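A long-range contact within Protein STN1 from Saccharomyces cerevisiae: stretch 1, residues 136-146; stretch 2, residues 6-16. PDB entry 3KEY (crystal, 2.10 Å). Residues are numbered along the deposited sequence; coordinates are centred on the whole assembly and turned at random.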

ATOM      1  N   VAL A 136      -6.603  -4.315   1.166  1.00 32.01           N
ATOM      2  CA  VAL A 136      -7.206  -4.003  -0.122  1.00 33.94           C
ATOM      3  C   VAL A 136      -6.186  -3.311  -1.032  1.00 33.35           C
ATOM      4  O   VAL A 136      -6.043  -3.672  -2.193  1.00 33.56           O
ATOM      5  CB  VAL A 136      -8.442  -3.075   0.036  1.00 34.69           C
ATOM      6  CG1 VAL A 136      -8.859  -2.512  -1.320  1.00 34.11           C
ATOM      7  CG2 VAL A 136      -9.594  -3.849   0.667  1.00 32.94           C
ATOM      8  N   ASP A 137      -5.464  -2.322  -0.514  1.00 34.48           N
ATOM      9  CA  ASP A 137      -4.504  -1.638  -1.370  1.00 35.34           C
ATOM     10  C   ASP A 137      -3.353  -2.541  -1.793  1.00 33.96           C
ATOM     11  O   ASP A 137      -2.845  -2.414  -2.902  1.00 32.19           O
ATOM     12  CB  ASP A 137      -3.993  -0.350  -0.709  1.00 37.21           C
ATOM     13  CG  ASP A 137      -5.085   0.719  -0.612  1.00 44.36           C
ATOM     14  OD1 ASP A 137      -6.038   0.659  -1.423  1.00 45.46           O
ATOM     15  OD2 ASP A 137      -4.998   1.613   0.258  1.00 45.66           O
ATOM     16  N   VAL A 138      -2.945  -3.469  -0.934  1.00 31.62           N
ATOM     17  CA  VAL A 138      -1.864  -4.364  -1.325  1.00 32.02           C
ATOM     18  C   VAL A 138      -2.339  -5.277  -2.465  1.00 31.49           C
ATOM     19  O   VAL A 138      -1.645  -5.435  -3.476  1.00 31.39           O
ATOM     20  CB  VAL A 138      -1.364  -5.216  -0.127  1.00 31.79           C
ATOM     21  CG1 VAL A 138      -0.355  -6.266  -0.612  1.00 31.12           C
ATOM     22  CG2 VAL A 138      -0.704  -4.302   0.904  1.00 29.96           C
ATOM     23  N   PHE A 139      -3.529  -5.855  -2.318  1.00 30.90           N
ATOM     24  CA  PHE A 139      -4.057  -6.736  -3.357  1.00 32.11           C
ATOM     25  C   PHE A 139      -4.337  -6.001  -4.670  1.00 32.46           C
ATOM     26  O   PHE A 139      -4.094  -6.551  -5.745  1.00 32.81           O
ATOM     27  CB  PHE A 139      -5.312  -7.482  -2.867  1.00 31.12           C
ATOM     28  CG  PHE A 139      -4.995  -8.749  -2.100  1.00 30.76           C
ATOM     29  CD1 PHE A 139      -4.687  -8.702  -0.743  1.00 31.26           C
ATOM     30  CD2 PHE A 139      -4.941  -9.979  -2.758  1.00 29.83           C
ATOM     31  CE1 PHE A 139      -4.328  -9.862  -0.048  1.00 33.19           C
ATOM     32  CE2 PHE A 139      -4.584 -11.146  -2.078  1.00 30.72           C
ATOM     33  CZ  PHE A 139      -4.275 -11.089  -0.718  1.00 33.26           C
ATOM     34  N   LYS A 140      -4.825  -4.761  -4.594  1.00 31.75           N
ATOM     35  CA  LYS A 140      -5.070  -3.993  -5.814  1.00 32.84           C
ATOM     36  C   LYS A 140      -3.769  -3.838  -6.616  1.00 33.18           C
ATOM     37  O   LYS A 140      -3.746  -4.058  -7.833  1.00 32.64           O
ATOM     38  CB  LYS A 140      -5.646  -2.609  -5.486  1.00 32.95           C
ATOM     39  CG  LYS A 140      -7.145  -2.614  -5.193  1.00 37.34           C
ATOM     40  CD  LYS A 140      -7.683  -1.212  -4.907  1.00 42.07           C
ATOM     41  CE  LYS A 140      -9.211  -1.221  -4.779  1.00 43.97           C
ATOM     42  NZ  LYS A 140      -9.744   0.141  -4.457  1.00 48.59           N
ATOM     43  N   GLU A 141      -2.690  -3.459  -5.935  1.00 33.19           N
ATOM     44  CA  GLU A 141      -1.397  -3.291  -6.591  1.00 36.12           C
ATOM     45  C   GLU A 141      -0.871  -4.600  -7.195  1.00 35.25           C
ATOM     46  O   GLU A 141      -0.367  -4.614  -8.318  1.00 36.91           O
ATOM     47  CB  GLU A 141      -0.364  -2.742  -5.609  1.00 36.98           C
ATOM     48  CG  GLU A 141      -0.006  -1.302  -5.852  1.00 45.61           C
ATOM     49  CD  GLU A 141       0.203  -1.001  -7.334  1.00 46.30           C
ATOM     50  OE1 GLU A 141       1.088  -1.619  -7.986  1.00 50.52           O
ATOM     51  OE2 GLU A 141      -0.531  -0.146  -7.845  1.00 46.88           O
ATOM     52  N   CYS A 142      -0.970  -5.692  -6.446  1.00 33.52           N
ATOM     53  CA  CYS A 142      -0.514  -6.980  -6.956  1.00 33.02           C
ATOM     54  C   CYS A 142      -1.353  -7.412  -8.155  1.00 32.48           C
ATOM     55  O   CYS A 142      -0.815  -7.873  -9.159  1.00 32.35           O
ATOM     56  CB  CYS A 142      -0.590  -8.045  -5.866  1.00 32.32           C
ATOM     57  SG  CYS A 142       0.582  -7.770  -4.539  1.00 38.51           S
ATOM     58  N   LEU A 143      -2.669  -7.258  -8.053  1.00 31.14           N
ATOM     59  CA  LEU A 143      -3.550  -7.646  -9.151  1.00 33.61           C
ATOM     60  C   LEU A 143      -3.264  -6.806 -10.389  1.00 33.50           C
ATOM     61  O   LEU A 143      -3.294  -7.310 -11.513  1.00 34.47           O
ATOM     62  CB  LEU A 143      -5.021  -7.521  -8.723  1.00 30.78           C
ATOM     63  CG  LEU A 143      -5.458  -8.643  -7.766  1.00 31.79           C
ATOM     64  CD1 LEU A 143      -6.792  -8.328  -7.100  1.00 31.70           C
ATOM     65  CD2 LEU A 143      -5.550  -9.951  -8.562  1.00 32.58           C
ATOM     66  N   LYS A 144      -2.969  -5.528 -10.175  1.00 34.74           N
ATOM     67  CA  LYS A 144      -2.654  -4.617 -11.272  1.00 38.78           C
ATOM     68  C   LYS A 144      -1.400  -5.142 -11.991  1.00 39.16           C
ATOM     69  O   LYS A 144      -1.357  -5.216 -13.223  1.00 37.29           O
ATOM     70  CB  LYS A 144      -2.416  -3.213 -10.704  1.00 40.56           C
ATOM     71  CG  LYS A 144      -2.183  -2.100 -11.714  1.00 48.65           C
ATOM     72  CD  LYS A 144      -2.160  -0.731 -11.000  1.00 51.98           C
ATOM     73  CE  LYS A 144      -1.807   0.410 -11.959  1.00 56.00           C
ATOM     74  NZ  LYS A 144      -1.897   1.774 -11.334  1.00 55.38           N
ATOM     75  N   ARG A 145      -0.393  -5.532 -11.214  1.00 38.92           N
ATOM     76  CA  ARG A 145       0.846  -6.063 -11.787  1.00 41.10           C
ATOM     77  C   ARG A 145       0.629  -7.412 -12.461  1.00 39.65           C
ATOM     78  O   ARG A 145       1.202  -7.683 -13.513  1.00 39.23           O
ATOM     79  CB  ARG A 145       1.918  -6.230 -10.707  1.00 42.10           C
ATOM     80  CG  ARG A 145       2.346  -4.936 -10.063  1.00 46.17           C
ATOM     81  CD  ARG A 145       3.360  -5.187  -8.957  1.00 48.72           C
ATOM     82  NE  ARG A 145       3.907  -3.935  -8.448  1.00 49.65           N
ATOM     83  CZ  ARG A 145       4.890  -3.858  -7.563  1.00 52.16           C
ATOM     84  NH1 ARG A 145       5.439  -4.966  -7.081  1.00 53.47           N
ATOM     85  NH2 ARG A 145       5.338  -2.672  -7.176  1.00 53.83           N
ATOM     86  N   THR A 146      -0.193  -8.256 -11.844  1.00 37.81           N
ATOM     87  CA  THR A 146      -0.468  -9.581 -12.386  1.00 36.68           C
ATOM     88  C   THR A 146      -1.133  -9.497 -13.759  1.00 38.12           C
ATOM     89  O   THR A 146      -0.757 -10.226 -14.687  1.00 37.72           O
ATOM     90  CB  THR A 146      -1.360 -10.401 -11.428  1.00 34.45           C
ATOM     91  OG1 THR A 146      -0.662 -10.607 -10.194  1.00 35.76           O
ATOM     92  CG2 THR A 146      -1.702 -11.760 -12.036  1.00 34.42           C
TER
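Stretch 2 6-16: AKSNLMLILLG

Stretch 2 is a single helix from Ala6 to Gly16, laid across the helical stretch 136-146 at a steep angle: the N-to-C directions differ by 70° (signed crossing angle -70°), and the axes come no closer than 11.4 Å. That spacing is wide for two helices, and side chains have to bridge it. The nearest CA atoms, those of Asp137 and Ser8, are still 7.3 Å apart, and the two stretches together bury a modest 350 Å².

Ala6 makes no contact, but its O accepts the backbone hydrogen bond from Leu10 N at 3.0 Å, the first in the i to i+4 series that keeps the helix regular. Lys7 supplies the polar anchor. Its CA-to-CB bond points sideways, yet the chain bends at chi3 (p) after two t rotamers, and its end reaches the partner helix. There Lys7 NZ donates to Asp137 OD2 at 2.9 Å, a hydrogen bond within a salt bridge.

Ser8 points toward stretch 1 but stays 4.1 Å away, measured from Ser8 OG to Asp137 CB, and two waters link its hydroxyl to Asp137. One water lies 2.9 Å from Ser8 OG and donates a weak bond to Asp137 O at 3.5 Å; another lies 3.3 Å from Ser8 OG and donates to Asp137 OD2 at 3.1 Å. Asp137 thus meets both a lysine and a hydrated serine.

Asn9 and Leu10 are out of reach. One turn beyond Lys7, Met11 points toward the partner and extends through two t rotamers before chi3 turns to p. Met11 CE lies 4.0 Å from both Asp137 O and Glu141 CG, while Met11 SD approaches Val138 CG2 at 4.5 Å.

Leu12 packs against the aliphatic stem of one charged residue and the guanidinium of another: Leu12 CD2 is 3.5 Å from Glu141 CG and 3.6 Å from Arg145 NH2. Its backbone contributes too, since a third water donates to Leu12 O at 2.8 Å and accepts a weak bond from Arg145 NH2 at 3.1 Å. A long salt bridge, 3.7 Å from Arg145 NE to Glu141 OE1, links these two partners within their own helix.

Ile13 and Leu14 make no contact. Leu15 returns toward stretch 1, bringing Leu15 CD2 to 3.9 Å from Arg145 NH2, and Gly16 ends the stretch clear of the partner. The contacting positions 7, 8, 11, 12 and 15 alternate steps of one and three, the signature of one helical face.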

ATOM      1  N   ALA A   6      -1.861   9.166  -3.437  1.00 44.44           N
ATOM      2  CA  ALA A   6      -0.538   9.600  -2.995  1.00 44.01           C
ATOM      3  C   ALA A   6       0.025   8.578  -2.005  1.00 42.97           C
ATOM      4  O   ALA A   6       1.204   8.218  -2.058  1.00 40.08           O
ATOM      5  CB  ALA A   6      -0.628  10.979  -2.346  1.00 42.40           C
ATOM      6  N   LYS A   7      -0.838   8.114  -1.106  1.00 42.13           N
ATOM      7  CA  LYS A   7      -0.463   7.126  -0.106  1.00 42.93           C
ATOM      8  C   LYS A   7       0.100   5.861  -0.766  1.00 42.17           C
ATOM      9  O   LYS A   7       1.145   5.358  -0.357  1.00 40.81           O
ATOM     10  CB  LYS A   7      -1.683   6.768   0.748  1.00 44.20           C
ATOM     11  CG  LYS A   7      -1.422   5.727   1.820  1.00 46.59           C
ATOM     12  CD  LYS A   7      -2.727   5.223   2.408  1.00 48.78           C
ATOM     13  CE  LYS A   7      -3.495   4.395   1.386  1.00 53.37           C
ATOM     14  NZ  LYS A   7      -4.846   4.004   1.870  1.00 54.75           N
ATOM     15  N   SER A   8      -0.592   5.343  -1.782  1.00 41.62           N
ATOM     16  CA  SER A   8      -0.121   4.140  -2.461  1.00 42.38           C
ATOM     17  C   SER A   8       1.144   4.394  -3.291  1.00 41.69           C
ATOM     18  O   SER A   8       1.920   3.475  -3.528  1.00 42.70           O
ATOM     19  CB  SER A   8      -1.237   3.523  -3.319  1.00 43.66           C
ATOM     20  OG  SER A   8      -2.152   2.777  -2.512  1.00 42.42           O
ATOM     21  N   ASN A   9       1.359   5.631  -3.729  1.00 42.15           N
ATOM     22  CA  ASN A   9       2.584   5.939  -4.471  1.00 41.62           C
ATOM     23  C   ASN A   9       3.767   5.846  -3.492  1.00 40.51           C
ATOM     24  O   ASN A   9       4.835   5.330  -3.835  1.00 39.93           O
ATOM     25  CB  ASN A   9       2.529   7.344  -5.086  1.00 43.85           C
ATOM     26  CG  ASN A   9       1.762   7.379  -6.404  1.00 48.44           C
ATOM     27  OD1 ASN A   9       1.883   6.473  -7.234  1.00 50.93           O
ATOM     28  ND2 ASN A   9       0.985   8.437  -6.610  1.00 48.30           N
ATOM     29  N   LEU A  10       3.574   6.348  -2.273  1.00 37.87           N
ATOM     30  CA  LEU A  10       4.619   6.272  -1.261  1.00 36.94           C
ATOM     31  C   LEU A  10       4.786   4.803  -0.888  1.00 35.73           C
ATOM     32  O   LEU A  10       5.906   4.329  -0.700  1.00 36.11           O
ATOM     33  CB  LEU A  10       4.252   7.086  -0.013  1.00 36.39           C
ATOM     34  CG  LEU A  10       5.237   6.935   1.156  1.00 36.43           C
ATOM     35  CD1 LEU A  10       6.644   7.328   0.706  1.00 40.32           C
ATOM     36  CD2 LEU A  10       4.787   7.785   2.330  1.00 36.61           C
ATOM     37  N   MET A  11       3.668   4.086  -0.787  1.00 35.29           N
ATOM     38  CA  MET A  11       3.717   2.666  -0.459  1.00 36.34           C
ATOM     39  C   MET A  11       4.598   1.917  -1.471  1.00 36.59           C
ATOM     40  O   MET A  11       5.450   1.112  -1.087  1.00 35.41           O
ATOM     41  CB  MET A  11       2.308   2.056  -0.451  1.00 36.38           C
ATOM     42  CG  MET A  11       2.307   0.545  -0.190  1.00 35.96           C
ATOM     43  SD  MET A  11       0.660  -0.210  -0.269  1.00 38.75           S
ATOM     44  CE  MET A  11       0.341  -0.153  -2.063  1.00 35.44           C
ATOM     45  N   LEU A  12       4.405   2.196  -2.758  1.00 36.83           N
ATOM     46  CA  LEU A  12       5.189   1.535  -3.801  1.00 39.15           C
ATOM     47  C   LEU A  12       6.672   1.888  -3.734  1.00 38.28           C
ATOM     48  O   LEU A  12       7.527   1.074  -4.086  1.00 39.24           O
ATOM     49  CB  LEU A  12       4.641   1.885  -5.192  1.00 42.20           C
ATOM     50  CG  LEU A  12       3.265   1.312  -5.542  1.00 45.48           C
ATOM     51  CD1 LEU A  12       2.880   1.756  -6.946  1.00 46.92           C
ATOM     52  CD2 LEU A  12       3.292  -0.209  -5.458  1.00 45.76           C
ATOM     53  N   ILE A  13       6.981   3.102  -3.294  1.00 38.16           N
ATOM     54  CA  ILE A  13       8.373   3.520  -3.177  1.00 37.24           C
ATOM     55  C   ILE A  13       9.014   2.704  -2.052  1.00 37.22           C
ATOM     56  O   ILE A  13      10.098   2.134  -2.212  1.00 35.87           O
ATOM     57  CB  ILE A  13       8.466   5.028  -2.857  1.00 38.78           C
ATOM     58  CG1 ILE A  13       7.947   5.838  -4.054  1.00 39.31           C
ATOM     59  CG2 ILE A  13       9.899   5.402  -2.498  1.00 40.08           C
ATOM     60  CD1 ILE A  13       7.927   7.341  -3.841  1.00 36.15           C
ATOM     61  N   LEU A  14       8.322   2.630  -0.919  1.00 35.52           N
ATOM     62  CA  LEU A  14       8.822   1.877   0.226  1.00 37.30           C
ATOM     63  C   LEU A  14       9.029   0.409  -0.133  1.00 38.19           C
ATOM     64  O   LEU A  14      10.038  -0.191   0.235  1.00 40.00           O
ATOM     65  CB  LEU A  14       7.847   2.005   1.399  1.00 34.08           C
ATOM     66  CG  LEU A  14       7.746   3.434   1.935  1.00 36.64           C
ATOM     67  CD1 LEU A  14       6.672   3.534   2.998  1.00 34.76           C
ATOM     68  CD2 LEU A  14       9.088   3.846   2.497  1.00 35.36           C
ATOM     69  N   LEU A  15       8.084  -0.161  -0.870  1.00 40.58           N
ATOM     70  CA  LEU A  15       8.181  -1.559  -1.270  1.00 42.66           C
ATOM     71  C   LEU A  15       9.438  -1.822  -2.105  1.00 43.28           C
ATOM     72  O   LEU A  15      10.089  -2.854  -1.942  1.00 43.64           O
ATOM     73  CB  LEU A  15       6.938  -1.967  -2.064  1.00 42.76           C
ATOM     74  CG  LEU A  15       6.887  -3.423  -2.544  1.00 45.50           C
ATOM     75  CD1 LEU A  15       6.820  -4.364  -1.346  1.00 45.02           C
ATOM     76  CD2 LEU A  15       5.673  -3.626  -3.442  1.00 45.27           C
ATOM     77  N   GLY A  16       9.777  -0.879  -2.981  1.00 43.68           N
ATOM     78  CA  GLY A  16      10.942  -1.028  -3.838  1.00 44.54           C
ATOM     79  C   GLY A  16      12.307  -0.798  -3.207  1.00 46.84           C
ATOM     80  O   GLY A  16      13.321  -1.198  -3.780  1.00 48.08           O
TER
HETATM   81  O   HOH W   1      -3.648   0.783  -3.974  1.00 49.58           O
HETATM   82  O   HOH W   2      -5.089   4.034  -1.710  1.00 85.78           O
HETATM   83  O   HOH W   3       7.570  -0.954  -6.005  1.00 45.06           O